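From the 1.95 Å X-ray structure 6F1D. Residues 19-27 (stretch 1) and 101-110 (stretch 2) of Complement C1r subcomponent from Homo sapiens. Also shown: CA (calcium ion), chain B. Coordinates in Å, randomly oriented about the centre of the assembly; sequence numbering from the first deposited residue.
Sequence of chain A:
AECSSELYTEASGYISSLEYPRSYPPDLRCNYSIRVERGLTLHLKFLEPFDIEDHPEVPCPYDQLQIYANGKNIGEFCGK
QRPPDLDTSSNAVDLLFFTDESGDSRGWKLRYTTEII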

# COMPACT_ATOMS: atom_id res chain seq x y z
N GLU A 19 -0.92 -12.84 -1.45
CA GLU A 19 -0.19 -13.79 -2.29
C GLU A 19 1.04 -13.18 -2.97
O GLU A 19 1.58 -13.76 -3.91
N TYR A 20 1.53 -12.05 -2.50
CA TYR A 20 2.77 -11.49 -3.06
C TYR A 20 3.91 -12.51 -2.94
O TYR A 20 4.08 -13.10 -1.87
N PRO A 21 4.75 -12.70 -4.00
CA PRO A 21 4.82 -11.90 -5.22
C PRO A 21 4.14 -12.60 -6.37
O PRO A 21 4.46 -12.37 -7.56
N ARG A 22 3.21 -13.47 -6.03
CA ARG A 22 2.34 -14.08 -7.03
C ARG A 22 1.10 -13.19 -7.17
O ARG A 22 0.93 -12.21 -6.44
N SER A 23 0.25 -13.50 -8.15
CA SER A 23 -0.84 -12.61 -8.52
C SER A 23 -1.77 -12.30 -7.35
O SER A 23 -2.32 -13.22 -6.74
N TYR A 24 -2.07 -11.02 -7.15
CA TYR A 24 -3.13 -10.71 -6.18
C TYR A 24 -4.52 -11.05 -6.74
O TYR A 24 -4.74 -11.07 -7.95
N PRO A 25 -5.46 -11.40 -5.87
CA PRO A 25 -6.81 -11.82 -6.31
C PRO A 25 -7.60 -10.65 -6.88
O PRO A 25 -7.31 -9.49 -6.58
N PRO A 26 -8.66 -10.91 -7.65
CA PRO A 26 -9.49 -9.83 -8.16
C PRO A 26 -10.57 -9.41 -7.17
O PRO A 26 -10.80 -10.06 -6.15
N ASP A 27 -11.22 -8.27 -7.49
CA ASP A 27 -12.40 -7.76 -6.81
C ASP A 27 -12.15 -7.47 -5.33
O ASP A 27 -13.06 -7.56 -4.51
N GLU A 101 -11.78 -7.08 -11.89
CA GLU A 101 -12.18 -8.47 -12.06
C GLU A 101 -11.12 -9.37 -12.71
O GLU A 101 -11.34 -10.58 -12.72
N SER A 102 -10.01 -8.84 -13.25
CA SER A 102 -9.12 -9.72 -14.02
C SER A 102 -7.68 -9.21 -14.00
O SER A 102 -7.39 -8.07 -13.59
N GLY A 103 -6.79 -10.07 -14.49
CA GLY A 103 -5.38 -9.77 -14.65
C GLY A 103 -4.51 -10.55 -13.67
O GLY A 103 -4.96 -11.01 -12.61
N ASP A 104 -3.23 -10.69 -14.03
CA ASP A 104 -2.22 -11.40 -13.25
C ASP A 104 -1.08 -10.40 -13.06
O ASP A 104 -0.29 -10.17 -13.98
N SER A 105 -1.02 -9.76 -11.91
CA SER A 105 0.04 -8.81 -11.58
C SER A 105 0.61 -9.20 -10.23
O SER A 105 -0.13 -9.70 -9.36
N ARG A 106 1.89 -8.93 -10.04
CA ARG A 106 2.57 -9.51 -8.89
C ARG A 106 2.24 -8.79 -7.59
O ARG A 106 2.37 -9.40 -6.52
N GLY A 107 1.83 -7.51 -7.63
CA GLY A 107 1.40 -6.82 -6.40
C GLY A 107 2.48 -5.96 -5.76
O GLY A 107 3.43 -5.53 -6.43
N TRP A 108 2.40 -5.73 -4.46
CA TRP A 108 3.33 -4.77 -3.87
C TRP A 108 3.67 -5.26 -2.47
O TRP A 108 2.92 -6.04 -1.87
N LYS A 109 4.79 -4.76 -1.96
CA LYS A 109 5.20 -5.05 -0.60
C LYS A 109 5.99 -3.83 -0.13
O LYS A 109 6.80 -3.29 -0.89
N LEU A 110 5.78 -3.44 1.13
CA LEU A 110 6.49 -2.30 1.70
C LEU A 110 6.97 -2.69 3.09
O LEU A 110 6.45 -3.62 3.71

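An irregular segment and a loop that runs into a strand, distant in sequence, lie side by side here and bury 666 Å² between them, and much of the packing falls to two tyrosines of the first stretch. Tyr20 (chi1 t, chi2 90°) leaves its backbone sideways, but its ring comes nearer the second stretch. Lys109 lies over one ring face: its CB sits 3.7 Å from the ring centroid, 17° off the normal, a CH-pi contact. Lysine suits this spot because its aliphatic root can cover an aromatic face while the all-t chain carries the charged end away. At the ring edge Tyr20 CD1 lies 3.8 Å from Gly107 C.

Tyr24 (chi1 p, chi2 80°) is buried and turns a ring edge to the same glycine, with Tyr24 CD2 3.4 Å from Gly107 CA. A CB on Gly107 would point toward the first stretch, only 3.3 Å from Tyr24 CD2. The backbone angles, 98/-154, independently call for glycine, since a CB would also jam against the preceding carbonyl. Farther along, Pro26 points toward the second stretch, and its CB packs 3.5 Å from Glu101 O.

Direct hydrogen bonds join the stretches at three points. Tyr24 N donates to Ser105 O (3.2 Å), and the same carbonyl receives a CA-H...O contact from Ser23 CA at 3.1 Å. Ser23, chi1 m, donates from OG to Asp104 OD1 (3.0 Å); a short hydroxyl meets a carboxylate whose CB points away overall but whose end, with chi1 m, comes nearer. Arg106 (chi1 m, chi2 t, chi3 p) extends along Pro21, and its NE donates to Pro21 O at 3.3 Å, with that oxygen near the guanidinium plane, where the N-H bonds lie. The CA-to-CB bond of Arg22 points away instead, and its NH2 forms a salt bridge with Glu19 OE1 (2.8 Å) within its own stretch.

Water extends this polar network. Water 1 donates to Pro21 O (2.8 Å) and accepts from Arg106 NE (3.0 Å), so the single N-H of Arg106 NE is shared between Pro21 O and the water, which also bridges the two residues. Water 3 accepts from Ser105 N at 2.9 Å and lies 2.9 Å from Tyr24 O. Near the far end, water 4 donates to both Asp27 OD2 (2.9 Å) and Glu101 O (2.8 Å), linking the aspartate, chi1 m, to the opposing backbone.

The calcium ion is held by Ser102 O at 2.5 Å, by waters 5 and 6, and by ligands elsewhere in the structure. Ser102 thus contributes its carbonyl, while its CA-to-CB bond (chi1 p) points away from the first stretch.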

# COMPACT_ATOMS: atom_id res chain seq x y z
CB GLU A 19 -1.12 -14.44 -3.35
CG GLU A 19 -2.17 -15.32 -2.74
CD GLU A 19 -1.54 -16.58 -2.22
OE1 GLU A 19 -0.93 -16.55 -1.11
OE2 GLU A 19 -1.61 -17.62 -2.92
CB TYR A 20 3.12 -10.23 -2.29
CG TYR A 20 4.38 -9.53 -2.73
CD1 TYR A 20 4.34 -8.55 -3.71
CD2 TYR A 20 5.62 -9.85 -2.15
CE1 TYR A 20 5.50 -7.88 -4.09
CE2 TYR A 20 6.79 -9.21 -2.56
CZ TYR A 20 6.70 -8.20 -3.50
OH TYR A 20 7.83 -7.53 -3.93
CB PRO A 21 6.32 -11.79 -5.47
CG PRO A 21 6.83 -13.16 -5.03
CD PRO A 21 5.87 -13.67 -3.94
CB ARG A 22 2.00 -15.52 -6.64
CG ARG A 22 3.19 -16.32 -6.14
CD ARG A 22 2.85 -17.74 -5.84
NE ARG A 22 1.88 -17.85 -4.75
CZ ARG A 22 2.16 -17.63 -3.47
NH1 ARG A 22 3.38 -17.26 -3.10
NH2 ARG A 22 1.21 -17.75 -2.56
CB SER A 23 -1.71 -13.27 -9.60
OG SER A 23 -0.93 -13.88 -10.58
CB TYR A 24 -3.06 -9.27 -5.71
CG TYR A 24 -3.00 -8.26 -6.81
CD1 TYR A 24 -4.16 -7.88 -7.45
CD2 TYR A 24 -1.78 -7.69 -7.18
CE1 TYR A 24 -4.14 -6.94 -8.48
CE2 TYR A 24 -1.74 -6.73 -8.21
CZ TYR A 24 -2.93 -6.37 -8.85
OH TYR A 24 -2.95 -5.41 -9.83
CB PRO A 25 -7.46 -12.33 -5.01
CG PRO A 25 -6.39 -12.32 -3.99
CD PRO A 25 -5.35 -11.37 -4.41
CB PRO A 26 -10.12 -10.46 -9.41
CG PRO A 26 -10.30 -11.88 -9.02
CD PRO A 26 -9.13 -12.23 -8.14
CB ASP A 27 -13.58 -8.71 -7.01
CG ASP A 27 -13.97 -8.82 -8.47
OD1 ASP A 27 -14.07 -7.75 -9.13
OD2 ASP A 27 -14.14 -9.95 -8.97
CB GLU A 101 -13.48 -8.54 -12.88
CG GLU A 101 -13.34 -8.02 -14.32
CD GLU A 101 -14.67 -7.94 -15.10
OE1 GLU A 101 -15.66 -7.36 -14.57
OE2 GLU A 101 -14.74 -8.48 -16.23
CB SER A 102 -9.57 -9.83 -15.47
OG SER A 102 -9.36 -8.56 -16.10
CB ASP A 104 -1.74 -12.65 -13.97
CG ASP A 104 -2.73 -13.83 -13.83
OD1 ASP A 104 -3.04 -14.21 -12.67
OD2 ASP A 104 -3.17 -14.37 -14.87
CB SER A 105 -0.46 -7.34 -11.54
OG SER A 105 -1.46 -7.12 -12.52
CB ARG A 106 4.07 -9.54 -9.12
CG ARG A 106 4.45 -10.44 -10.32
CD ARG A 106 5.91 -10.38 -10.60
NE ARG A 106 6.60 -11.38 -9.82
CZ ARG A 106 7.93 -11.50 -9.79
NH1 ARG A 106 8.68 -10.67 -10.50
NH2 ARG A 106 8.49 -12.46 -9.04
CB TRP A 108 2.72 -3.36 -3.80
CG TRP A 108 1.35 -3.41 -3.19
CD1 TRP A 108 0.18 -3.62 -3.85
CD2 TRP A 108 1.01 -3.34 -1.79
NE1 TRP A 108 -0.87 -3.60 -2.97
CE2 TRP A 108 -0.39 -3.46 -1.70
CE3 TRP A 108 1.75 -3.14 -0.61
CZ2 TRP A 108 -1.08 -3.42 -0.49
CZ3 TRP A 108 1.06 -3.11 0.59
CH2 TRP A 108 -0.34 -3.23 0.63
CB LYS A 109 6.09 -6.30 -0.55
CG LYS A 109 6.68 -6.62 0.81
CD LYS A 109 7.19 -8.06 0.81
CE LYS A 109 7.96 -8.40 2.07
NZ LYS A 109 8.51 -9.79 2.00
CB LEU A 110 5.60 -1.05 1.80
CG LEU A 110 4.40 -1.10 2.73
CD1 LEU A 110 4.81 -0.76 4.16
CD2 LEU A 110 3.33 -0.05 2.25
CA CA B . -6.68 -6.22 -12.13
O HOH W 1 5.75 -14.17 -9.34
O HOH W 2 -6.43 -10.05 -10.05
O HOH W 3 -3.36 -9.82 -10.21
O HOH W 4 -13.34 -11.70 -11.13
O HOH W 5 -4.66 -7.73 -11.89
O HOH W 6 -7.48 -7.51 -10.37